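PDB 1M7S: catalase from Pseudomonas syringae, which breaks hydrogen peroxide down into water and oxygen at a haem centre, protecting the cell from the toxic peroxide. Local coordinates for the interface of chains A and B and the interface of chains A and C. Sequence-based numbering; all coordinates share one arbitrary frame. Chains: chain A/B/C, Catalase.

The three contacts are separate parts of a tetramer of identical subunits and share no residues. Contact 1 sets a loop of B around B:Tyr376 against helices 137-144 and 155-163 of A. Contacts 2 and 3 join chains A and C, yet their C-alpha centres lie about 48 Å apart: contact 2 pairs helix 223-232 with its own copy, contact 3 holds the N-terminal segment of C. Contact 1 is centred about 28 Å from contact 2 and 30 Å from contact 3. Chain A is thus fastened to two neighbours; contacts 1 and 3 have twins with the chains exchanged, while contact 2, on the two-fold axis, is its own twin.

Contact 1: the interface of chains A and B. Residues chain A 139, 142-143, 148, 157, 160-161; chain B 373, 375-376.
The ring of B:Tyr376 packs on A:Ala143 and A:Phe161, between helices 137-144 and 155-163 of chain A. The methyl of A:Ala143 lies over one face, toward the rim, with CB 4.0 Å from CG of B:Tyr376. Over the same face, toward the rim, CB of A:Phe161 packs 3.9 Å from CD1 of B:Tyr376. The tyrosine CG sits between its own backbone N and carbonyl carbon (chi1 49°), sending the ring into the groove. At its tip the phenol OH gives a short 2.5 Å hydrogen bond to OD2 of A:Asp160, on the anti side of that oxygen, with the ring and carboxylate planes 74° apart. NH2 of A:Arg157 comes up to the ring edge of B:Tyr376, in its plane. NE of A:Arg157 reaches the carbonyl O of B:Gly373 at 2.9 Å, and NH2 bonds to the same oxygen, a side-on grip. End-on, NH1 and NH2 both bond to the carbonyl O of A:His142, which fixes the rotation of the group, while A:Pro148 CD lies over one face, toward the rim. Farther out, ND1 of A:His142 donates to the backbone O of B:Asn375 at 2.9 Å (165° at H), in the imidazole plane but above the carbonyl plane. Water 2 links this same oxygen to OD2 of A:Asp139. The site anchors the loop around B:Tyr376 on chain A, tying two subunits of the tetramer together.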
# COMPACT_ATOMS: atom_id res chain seq x y z
N ASP A 139 -8.77 14.80 -17.86
CA ASP A 139 -9.05 16.24 -17.96
C ASP A 139 -10.53 16.52 -17.69
O ASP A 139 -10.90 17.41 -16.93
CB ASP A 139 -8.73 16.81 -19.34
CG ASP A 139 -7.26 16.60 -19.67
OD1 ASP A 139 -6.93 15.85 -20.63
OD2 ASP A 139 -6.47 17.22 -18.93
N HIS A 142 -11.39 15.89 -14.02
CA HIS A 142 -10.89 17.02 -13.20
C HIS A 142 -11.73 18.27 -13.37
O HIS A 142 -12.00 18.98 -12.36
CB HIS A 142 -9.43 17.33 -13.64
CG HIS A 142 -8.45 16.28 -13.19
ND1 HIS A 142 -7.10 16.38 -13.39
CD2 HIS A 142 -8.64 15.12 -12.52
CE1 HIS A 142 -6.50 15.30 -12.88
NE2 HIS A 142 -7.42 14.54 -12.33
N ALA A 143 -12.19 18.58 -14.56
CA ALA A 143 -13.05 19.73 -14.80
C ALA A 143 -14.42 19.59 -14.16
O ALA A 143 -14.94 20.60 -13.72
CB ALA A 143 -13.21 20.03 -16.29
N PRO A 148 -10.30 22.08 -6.97
CA PRO A 148 -9.19 21.50 -6.24
C PRO A 148 -8.71 22.38 -5.09
O PRO A 148 -7.96 21.92 -4.21
CB PRO A 148 -8.02 21.27 -7.22
CG PRO A 148 -8.46 22.14 -8.38
CD PRO A 148 -9.96 22.25 -8.38
N ARG A 157 -15.53 25.86 -14.14
CA ARG A 157 -14.43 25.02 -14.52
C ARG A 157 -14.79 24.04 -15.63
O ARG A 157 -14.05 23.96 -16.61
CB ARG A 157 -13.89 24.27 -13.27
CG ARG A 157 -13.40 25.21 -12.14
CD ARG A 157 -12.86 24.53 -10.89
NE ARG A 157 -11.76 23.67 -11.24
CZ ARG A 157 -11.75 22.35 -11.48
NH1 ARG A 157 -12.88 21.69 -11.31
NH2 ARG A 157 -10.65 21.75 -11.86
N ASP A 160 -15.17 26.06 -18.95
CA ASP A 160 -13.91 26.46 -19.56
C ASP A 160 -13.42 25.25 -20.38
O ASP A 160 -13.14 25.32 -21.60
CB ASP A 160 -12.92 26.79 -18.43
CG ASP A 160 -11.49 27.01 -18.85
OD1 ASP A 160 -11.29 27.38 -20.03
OD2 ASP A 160 -10.57 26.84 -18.02
N PHE A 161 -13.46 24.04 -19.80
CA PHE A 161 -13.04 22.82 -20.52
C PHE A 161 -13.92 22.54 -21.73
O PHE A 161 -13.46 22.46 -22.88
CB PHE A 161 -13.06 21.61 -19.56
CG PHE A 161 -12.72 20.28 -20.19
CD1 PHE A 161 -11.46 19.93 -20.63
CD2 PHE A 161 -13.76 19.39 -20.40
CE1 PHE A 161 -11.20 18.69 -21.22
CE2 PHE A 161 -13.52 18.15 -20.99
CZ PHE A 161 -12.26 17.81 -21.38
N GLY B 373 -6.65 26.34 -9.76
CA GLY B 373 -7.83 25.48 -9.86
C GLY B 373 -7.90 24.82 -11.25
O GLY B 373 -8.86 24.07 -11.51
N ASN B 375 -6.60 22.12 -13.33
CA ASN B 375 -5.88 20.87 -13.43
C ASN B 375 -6.37 20.05 -14.64
O ASN B 375 -6.19 18.83 -14.70
CB ASN B 375 -6.12 20.02 -12.17
CG ASN B 375 -7.56 19.85 -11.79
OD1 ASN B 375 -8.48 20.32 -12.47
ND2 ASN B 375 -7.84 19.20 -10.65
N TYR B 376 -6.99 20.70 -15.59
CA TYR B 376 -7.49 20.08 -16.81
C TYR B 376 -6.93 20.85 -18.03
O TYR B 376 -6.53 22.01 -17.88
CB TYR B 376 -9.02 20.21 -16.85
CG TYR B 376 -9.53 21.60 -16.58
CD1 TYR B 376 -9.72 22.47 -17.66
CD2 TYR B 376 -9.86 22.04 -15.29
CE1 TYR B 376 -10.21 23.74 -17.43
CE2 TYR B 376 -10.23 23.34 -15.06
CZ TYR B 376 -10.49 24.17 -16.15
OH TYR B 376 -10.90 25.47 -15.94
O HOH W 1 -10.88 18.89 -9.82
O HOH W 2 -5.75 16.61 -16.47

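Contact 2: the interface of chains A and C. Residues chain A 227, 230-232; chain C 227, 230-232.
A:Ser231 and C:Ser231 meet back to back where two copies of helix 223-232 are paired about the two-fold axis, their CB atoms 3.7 Å apart. Each of these carbons also rests on a carbonyl: CB of A:Ser231 is 3.4 Å from O of C:Ala227, and the twin contact repeats this with the chains exchanged. Flanking the serines, the side chains of A:Gln230 and C:Gln230 reach across in opposite senses. NE2 of A:Gln230 donates to the backbone O of C:Gln230 at 2.9 Å, and NE2 of C:Gln230 returns an equivalent bond to the O of A:Gln230. In both, CG is anti to the backbone N (chi1 -173° in A:Gln230), and the extended chain carries the amide over to the last turn of the partner helix. The donor approaches nearly along the C=O axis and the acceptor stays close to the amide plane. By contrast, the lysines at the outer ends make looser contacts: NZ of A:Lys232 comes only to 4.1 Å from CB of C:Ala227, and the poorly ordered C:Lys232 lies loosely against A:Ala227. The reciprocal glutamine clasp and the close serine packing pin these helix ends together, adding a compact symmetric link between subunits A and C of the tetramer.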
# COMPACT_ATOMS: atom_id res chain seq x y z
N ALA A 227 -35.04 19.04 -4.86
CA ALA A 227 -34.76 19.76 -3.60
C ALA A 227 -35.60 19.20 -2.47
O ALA A 227 -35.18 18.96 -1.33
CB ALA A 227 -34.99 21.25 -3.91
N GLN A 230 -34.06 15.84 -1.44
CA GLN A 230 -32.75 16.08 -0.83
C GLN A 230 -32.87 16.67 0.57
O GLN A 230 -32.01 16.52 1.45
CB GLN A 230 -31.89 17.02 -1.71
CG GLN A 230 -30.44 17.16 -1.17
CD GLN A 230 -29.53 17.92 -2.10
OE1 GLN A 230 -29.38 17.45 -3.25
NE2 GLN A 230 -28.94 19.05 -1.70
N SER A 231 -33.96 17.39 0.80
CA SER A 231 -34.21 17.99 2.13
C SER A 231 -34.25 16.95 3.24
O SER A 231 -33.91 17.23 4.41
CB SER A 231 -35.51 18.80 2.12
OG SER A 231 -36.66 17.97 2.13
N LYS A 232 -34.74 15.76 2.96
CA LYS A 232 -34.86 14.70 3.91
C LYS A 232 -34.10 13.42 3.57
O LYS A 232 -34.05 12.56 4.46
CB LYS A 232 -36.32 14.23 4.04
CG LYS A 232 -37.43 15.22 3.73
CD LYS A 232 -38.32 15.49 4.92
CE LYS A 232 -37.57 16.19 6.05
NZ LYS A 232 -38.47 17.08 6.83
N ALA C 227 -33.54 20.98 7.31
CA ALA C 227 -34.14 20.48 6.08
C ALA C 227 -34.14 21.50 4.96
O ALA C 227 -33.72 21.20 3.82
CB ALA C 227 -35.58 19.99 6.39
N GLN C 230 -30.38 21.76 3.78
CA GLN C 230 -30.03 20.52 3.11
C GLN C 230 -30.68 20.43 1.72
O GLN C 230 -30.06 19.88 0.79
CB GLN C 230 -30.36 19.27 3.92
CG GLN C 230 -29.65 18.04 3.33
CD GLN C 230 -29.86 16.91 4.33
OE1 GLN C 230 -29.32 16.94 5.45
NE2 GLN C 230 -30.64 15.90 3.94
N SER C 231 -31.83 21.04 1.54
CA SER C 231 -32.49 20.95 0.23
C SER C 231 -31.68 21.52 -0.92
O SER C 231 -31.89 21.07 -2.07
CB SER C 231 -33.88 21.61 0.28
OG SER C 231 -33.79 23.05 0.37
N LYS C 232 -30.86 22.55 -0.68
CA LYS C 232 -30.06 23.16 -1.73
C LYS C 232 -28.55 23.16 -1.46
O LYS C 232 -27.80 23.45 -2.41
CB LYS C 232 -30.41 24.65 -1.89
CG LYS C 232 -31.67 25.15 -1.24
CD LYS C 232 -32.67 25.70 -2.25
CE LYS C 232 -33.25 24.64 -3.18
NZ LYS C 232 -34.46 25.18 -3.88

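Contact 3: the interface of chains A and C. Residues chain A 321, 326, 395, 397; chain C 21, 24-26.
The N-terminal arm of chain C, running on from its short strand 20-21, is laid against chain A, where C:Pro26 touches A:Leu395 and A:Gln326, at the start of helix 323-339. A:Leu395 has CG anti to the backbone N (chi1 175°) and advances its CD2 methyl tip to tip toward the proline ring, reaching CD of C:Pro26 at 3.8 Å. A:Gln326 instead runs alongside the proline, pointing the same way. Its amide oxygen OE1 is 3.6 Å from CB of C:Pro26, a packing contact and not a polar bond. Earlier in the arm, CD2 of A:Leu397 leans on the carbonyl O of C:Ala21 at 3.6 Å. On another flank from A:Leu397, the aliphatic part of A:Glu321 lies against the arm's backbone, with CG 3.5 Å from the O of C:Gln24. A bend at the second torsion (chi2 72°) turns its carboxylate aside from this carbonyl, and the two acceptors are joined through a shared water: water 3 is 2.9 Å from OE1 of A:Glu321 and also contacts O of C:Gln24. Water 4 makes a second bridge, lying 2.7 Å from the backbone O of A:Glu321 and 2.8 Å from the O of C:Gly25. Polar linkage here thus runs through water, while direct contact is by packing. The patch seats the N-terminal arm of one subunit on its neighbour, part of the arm exchange that interlocks the catalase tetramer.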
# COMPACT_ATOMS: atom_id res chain seq x y z
N GLU A 321 -13.10 -0.52 -31.91
CA GLU A 321 -12.08 0.49 -32.02
C GLU A 321 -12.53 1.86 -31.59
O GLU A 321 -11.80 2.85 -31.79
CB GLU A 321 -11.54 0.54 -33.49
CG GLU A 321 -10.86 -0.80 -33.88
CD GLU A 321 -11.86 -1.93 -34.07
OE1 GLU A 321 -13.03 -1.78 -34.55
OE2 GLU A 321 -11.55 -3.09 -33.67
N GLN A 326 -11.30 1.84 -25.91
CA GLN A 326 -9.95 1.35 -25.91
C GLN A 326 -9.24 1.74 -24.61
O GLN A 326 -8.57 0.91 -23.97
CB GLN A 326 -9.19 1.88 -27.14
CG GLN A 326 -9.73 1.32 -28.48
CD GLN A 326 -9.06 -0.03 -28.71
OE1 GLN A 326 -7.85 -0.15 -28.59
NE2 GLN A 326 -9.83 -1.09 -29.03
N LEU A 395 -8.49 -7.77 -37.23
CA LEU A 395 -9.11 -6.58 -37.86
C LEU A 395 -8.21 -6.04 -38.94
O LEU A 395 -7.01 -5.87 -38.75
CB LEU A 395 -9.18 -5.54 -36.71
CG LEU A 395 -9.70 -4.16 -37.21
CD1 LEU A 395 -11.23 -4.20 -37.26
CD2 LEU A 395 -9.11 -3.05 -36.36
N LEU A 397 -6.18 -3.54 -41.30
CA LEU A 397 -5.55 -2.27 -41.05
C LEU A 397 -5.26 -1.48 -42.33
O LEU A 397 -5.11 -2.08 -43.39
CB LEU A 397 -4.19 -2.51 -40.38
CG LEU A 397 -4.33 -3.14 -38.97
CD1 LEU A 397 -2.96 -3.65 -38.54
CD2 LEU A 397 -4.94 -2.16 -38.00
N ALA C 21 -3.45 2.72 -34.66
CA ALA C 21 -2.92 1.98 -35.79
C ALA C 21 -3.89 2.24 -36.98
O ALA C 21 -4.74 1.40 -37.33
CB ALA C 21 -2.92 0.48 -35.49
N GLN C 24 -9.01 4.10 -38.36
CA GLN C 24 -10.03 3.23 -37.84
C GLN C 24 -9.44 2.08 -37.01
O GLN C 24 -10.16 1.11 -36.72
CB GLN C 24 -10.80 2.59 -39.02
CG GLN C 24 -11.30 3.62 -40.03
CD GLN C 24 -12.10 2.98 -41.16
OE1 GLN C 24 -11.75 2.92 -42.34
NE2 GLN C 24 -13.26 2.47 -40.78
N GLY C 25 -8.19 2.22 -36.58
CA GLY C 25 -7.58 1.12 -35.83
C GLY C 25 -7.56 1.34 -34.31
O GLY C 25 -7.86 2.38 -33.76
N PRO C 26 -7.09 0.32 -33.64
CA PRO C 26 -6.94 0.25 -32.19
C PRO C 26 -5.84 1.16 -31.69
O PRO C 26 -4.92 1.52 -32.43
CB PRO C 26 -6.65 -1.23 -31.84
CG PRO C 26 -6.04 -1.73 -33.13
CD PRO C 26 -6.68 -0.96 -34.27
O HOH W 3 -12.75 0.08 -36.81
O HOH W 4 -9.11 2.83 -31.26